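Local coordinates for sulfate adenylyltransferase (Allochromatium vinosum, PDB 4DNX), which catalyses the transfer of the adenylyl group of ATP to sulfate, giving adenosine 5'-phosphosulfate and diphosphate, at residues A[282-285]-A[286-289]; A[360-363]-A[364-368]. All coordinates share one frame; numbering follows the deposited sequence.

Interaction 1 of 2, residues A[282-285]-A[286-289]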
loop_
_atom_site.group_PDB
_atom_site.type_symbol
_atom_site.label_atom_id
_atom_site.label_comp_id
_atom_site.label_asym_id
_atom_site.label_seq_id
_atom_site.Cartn_x
_atom_site.Cartn_y
_atom_site.Cartn_z
ATOM N N TYR A 282 -21.134 3.537 -5.775
ATOM C CA TYR A 282 -20.391 4.537 -6.536
ATOM C C TYR A 282 -18.875 4.327 -6.414
ATOM O O TYR A 282 -18.170 4.209 -7.451
ATOM C CB TYR A 282 -20.778 5.898 -5.995
ATOM C CG TYR A 282 -20.180 7.073 -6.767
ATOM C CD1 TYR A 282 -18.837 7.424 -6.600
ATOM C CD2 TYR A 282 -20.975 7.814 -7.614
ATOM C CE1 TYR A 282 -18.286 8.507 -7.348
ATOM C CE2 TYR A 282 -20.477 8.895 -8.348
ATOM C CZ TYR A 282 -19.120 9.227 -8.205
ATOM O OH TYR A 282 -18.629 10.279 -8.949
ATOM N N PHE A 283 -18.360 4.251 -5.184
ATOM C CA PHE A 283 -16.908 4.125 -5.048
ATOM C C PHE A 283 -16.347 2.745 -5.400
ATOM O O PHE A 283 -15.180 2.630 -5.814
ATOM C CB PHE A 283 -16.330 4.743 -3.756
ATOM C CG PHE A 283 -16.682 4.061 -2.457
ATOM C CD1 PHE A 283 -15.980 2.936 -2.020
ATOM C CD2 PHE A 283 -17.572 4.701 -1.581
ATOM C CE1 PHE A 283 -16.267 2.367 -0.721
ATOM C CE2 PHE A 283 -17.880 4.168 -0.306
ATOM C CZ PHE A 283 -17.211 3.006 0.138
ATOM N N ARG A 284 -17.218 1.735 -5.322
ATOM C CA ARG A 284 -16.806 0.399 -5.740
ATOM C C ARG A 284 -16.691 0.331 -7.250
ATOM O O ARG A 284 -15.857 -0.419 -7.789
ATOM C CB ARG A 284 -17.759 -0.676 -5.190
ATOM C CG ARG A 284 -17.285 -1.322 -3.885
ATOM C CD ARG A 284 -17.191 -0.359 -2.832
ATOM N NE ARG A 284 -16.683 -0.777 -1.495
ATOM C CZ ARG A 284 -17.361 -0.800 -0.340
ATOM N NH1 ARG A 284 -18.681 -0.633 -0.289
ATOM N NH2 ARG A 284 -16.698 -0.988 0.808
ATOM N N GLN A 285 -17.532 1.061 -7.967
ATOM C CA GLN A 285 -17.369 1.115 -9.439
ATOM C C GLN A 285 -16.057 1.814 -9.742
ATOM O O GLN A 285 -15.294 1.362 -10.627
ATOM C CB GLN A 285 -18.551 1.821 -10.120
ATOM C CG GLN A 285 -18.398 1.832 -11.664
ATOM C CD GLN A 285 -19.600 2.414 -12.392
ATOM O OE1 GLN A 285 -20.757 2.182 -12.014
ATOM N NE2 GLN A 285 -19.331 3.126 -13.494
ATOM N N ASN A 286 -15.781 2.914 -9.025
ATOM C CA ASN A 286 -14.487 3.601 -9.249
ATOM C C ASN A 286 -13.229 2.725 -9.050
ATOM O O ASN A 286 -12.275 2.842 -9.793
ATOM C CB ASN A 286 -14.395 4.894 -8.414
ATOM C CG ASN A 286 -15.062 6.053 -9.107
ATOM O OD1 ASN A 286 -15.241 6.033 -10.327
ATOM N ND2 ASN A 286 -15.388 7.094 -8.349
ATOM N N MET A 287 -13.272 1.826 -8.071
ATOM C CA MET A 287 -12.157 0.925 -7.809
ATOM C C MET A 287 -12.096 -0.256 -8.820
ATOM O O MET A 287 -11.053 -0.908 -8.898
ATOM C CB MET A 287 -12.156 0.487 -6.341
ATOM C CG MET A 287 -12.954 -0.750 -6.119
ATOM S SD MET A 287 -13.066 -1.060 -4.328
ATOM C CE MET A 287 -13.858 -2.698 -4.396
ATOM N N GLY A 288 -13.144 -0.449 -9.666
ATOM C CA GLY A 288 -13.080 -1.440 -10.736
ATOM C C GLY A 288 -13.970 -2.670 -10.551
ATOM O O GLY A 288 -13.924 -3.599 -11.375
ATOM N N ALA A 289 -14.759 -2.687 -9.475
ATOM C CA ALA A 289 -15.681 -3.813 -9.263
ATOM C C ALA A 289 -16.850 -3.713 -10.231
ATOM O O ALA A 289 -17.324 -2.596 -10.536
ATOM C CB ALA A 289 -16.188 -3.853 -7.823
#
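The amide of Asn286 meets the ring of Tyr282, one helical turn earlier, obliquely, and their backbones are joined as well, Asn286 N donating to Tyr282 O at 3.1 Å. Atom ND2 comes within 3.4 Å of Tyr282 CE1, with the amide and ring planes nearly perpendicular (86°). The same amide is fixed on both its polar atoms: OD1 accepts from Val5 N, while ND2 gives to Tyr51 O and to Ser53 O, the latter also taking the Tyr282 hydroxyl.

Arg284 and Met287 run alongside each other, Met287 CE lying 3.7 Å from Arg284 CG. With chi1 at 90°, the Met287 chain starts between its own backbone N and carbonyl carbon, which sets CG over Arg284 O at 3.4 Å. Phe283 CE1 lies over one face of the Arg284 guanidinium, toward its rim, and the guanidinium binds His227 and Gln199. Gln285 contributes mainly through its backbone, its extended chain carrying the amide to Lys3 O and to the backbone N of Ala324 and Ile325.

Two carbonyls close the helix. Arg284 O receives Ala289 N at 3.0 Å, and Gln285 O receives Gly288 N, also at 3.0 Å, from well above the carbonyl plane. Gly288 leaves the helix with phi at 110°, where a CB would jam against the preceding carbonyl oxygen. This is a textbook Schellman motif, ending a helix packed on the parallel sheet of a Rossmann-like domain.

Interaction 2 of 2, residues A[360-363]-A[364-368]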
loop_
_atom_site.group_PDB
_atom_site.type_symbol
_atom_site.label_atom_id
_atom_site.label_comp_id
_atom_site.label_asym_id
_atom_site.label_seq_id
_atom_site.Cartn_x
_atom_site.Cartn_y
_atom_site.Cartn_z
ATOM N N SER A 360 -25.790 -17.695 14.808
ATOM C CA SER A 360 -25.538 -16.313 14.509
ATOM C C SER A 360 -24.059 -15.945 14.656
ATOM O O SER A 360 -23.296 -16.645 15.345
ATOM C CB SER A 360 -26.405 -15.431 15.405
ATOM O OG SER A 360 -26.036 -15.593 16.761
ATOM N N GLY A 361 -23.692 -14.811 14.080
ATOM C CA GLY A 361 -22.348 -14.251 14.232
ATOM C C GLY A 361 -22.090 -13.981 15.716
ATOM O O GLY A 361 -20.971 -14.128 16.188
ATOM N N THR A 362 -23.140 -13.649 16.455
ATOM C CA THR A 362 -22.984 -13.386 17.870
ATOM C C THR A 362 -22.619 -14.672 18.597
ATOM O O THR A 362 -21.705 -14.676 19.432
ATOM C CB THR A 362 -24.262 -12.744 18.485
ATOM O OG1 THR A 362 -24.364 -11.415 17.959
ATOM C CG2 THR A 362 -24.194 -12.698 20.013
ATOM N N ARG A 363 -23.361 -15.737 18.315
ATOM C CA ARG A 363 -23.077 -17.030 18.923
ATOM C C ARG A 363 -21.659 -17.550 18.578
ATOM O O ARG A 363 -20.986 -18.104 19.447
ATOM C CB ARG A 363 -24.137 -18.062 18.559
ATOM C CG ARG A 363 -25.465 -17.857 19.272
ATOM C CD ARG A 363 -25.370 -18.143 20.761
ATOM N NE ARG A 363 -25.121 -19.562 20.991
ATOM C CZ ARG A 363 -24.099 -20.072 21.693
ATOM N NH1 ARG A 363 -23.180 -19.287 22.271
ATOM N NH2 ARG A 363 -23.980 -21.382 21.801
ATOM N N VAL A 364 -21.227 -17.393 17.327
ATOM C CA VAL A 364 -19.863 -17.770 16.929
ATOM C C VAL A 364 -18.803 -17.035 17.780
ATOM O O VAL A 364 -17.883 -17.653 18.319
ATOM C CB VAL A 364 -19.642 -17.521 15.401
ATOM C CG1 VAL A 364 -18.161 -17.620 15.009
ATOM C CG2 VAL A 364 -20.477 -18.511 14.581
ATOM N N ARG A 365 -18.999 -15.734 17.955
ATOM C CA ARG A 365 -18.067 -14.912 18.725
ATOM C C ARG A 365 -18.035 -15.372 20.200
ATOM O O ARG A 365 -16.959 -15.476 20.812
ATOM C CB ARG A 365 -18.499 -13.451 18.632
ATOM C CG ARG A 365 -17.482 -12.447 19.112
ATOM C CD ARG A 365 -17.850 -11.911 20.481
ATOM N NE ARG A 365 -19.196 -11.315 20.544
ATOM C CZ ARG A 365 -19.969 -11.314 21.641
ATOM N NH1 ARG A 365 -19.544 -11.857 22.778
ATOM N NH2 ARG A 365 -21.181 -10.779 21.610
ATOM N N GLU A 366 -19.203 -15.636 20.776
ATOM C CA GLU A 366 -19.278 -16.138 22.150
ATOM C C GLU A 366 -18.477 -17.446 22.304
ATOM O O GLU A 366 -17.702 -17.594 23.258
ATOM C CB GLU A 366 -20.735 -16.372 22.598
ATOM C CG GLU A 366 -21.534 -15.026 22.752
ATOM C CD GLU A 366 -23.022 -15.251 23.013
ATOM O OE1 GLU A 366 -23.760 -14.239 23.169
ATOM O OE2 GLU A 366 -23.463 -16.419 23.090
ATOM N N MET A 367 -18.687 -18.380 21.378
ATOM C CA MET A 367 -18.001 -19.682 21.435
ATOM C C MET A 367 -16.468 -19.522 21.390
ATOM O O MET A 367 -15.748 -20.140 22.225
ATOM C CB MET A 367 -18.492 -20.592 20.303
ATOM C CG MET A 367 -19.871 -21.184 20.575
ATOM S SD MET A 367 -20.374 -22.207 19.148
ATOM C CE MET A 367 -21.828 -23.040 19.723
ATOM N N LEU A 368 -16.009 -18.717 20.429
ATOM C CA LEU A 368 -14.586 -18.418 20.257
ATOM C C LEU A 368 -13.970 -17.828 21.536
ATOM O O LEU A 368 -12.908 -18.270 21.985
ATOM C CB LEU A 368 -14.325 -17.509 19.055
ATOM C CG LEU A 368 -14.762 -18.076 17.701
ATOM C CD1 LEU A 368 -14.734 -17.008 16.659
ATOM C CD2 LEU A 368 -13.871 -19.252 17.302
#
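Ser360 O receives Val364 N at 3.0 Å in an almost straight bond, the first backbone link of a helix that Ser360 itself caps. Its OG turns back to accept Arg363 N at 3.1 Å, so this one residue occupies two amide N-H groups of the first turn. Gly361 follows with a carbonyl for Arg365 N. Thr362 O then takes Glu366 N; with chi1 at -70° Thr362 OG1 sits beside the backbone N, which leaves the methyl CG2 anti to that N, 3.5 Å from Glu366 OE1. The same carbonyl oxygen lies over one face of the Arg365 guanidinium, toward its rim.

Arg363 carries most of the side-chain contact. Bends at chi2 and chi3 carry its chain forward along the helix, bringing NH1 to Glu366 OE2 in a 3.0 Å salt bridge. The carboxylate offers the lone pair turned away from its other oxygen, and the two flat groups stand 44° apart. On the next turn Met367 CE touches Arg363 NH2 at 3.4 Å. Replacing Arg363 by an alanine would probably leave Glu366 without this charged mate and the Met367 methyl without its NH2 neighbour.

While these charged side chains occupy the more exposed side, the buried flank faces the protein: Val364 packs on Leu359 and His205, and Leu368 reaches His205, Pro374 and helix 381-393, whose Tyr391 also meets Arg365.

In the fold
Interactions 1 and 2 illustrate the two ends of a helix: 282-289 shows how one is closed by glycine, 360-368 how another is opened by a serine cap. They do not touch; their centres are 32 Å apart and their nearest atoms about 20 Å. Interaction 1 is buried, its centre about 11 Å from the centre of the chain, whereas interaction 2 lies at the surface, its centre about 25 Å from it. Both nevertheless border the same chain segment: Gln199, which Arg284 binds, and His205, on which Val364 and Leu368 pack, belong to the QTRNP and HxxH signatures that in related ATP sulfurylases take part in binding sulfate and ATP, as they probably do here.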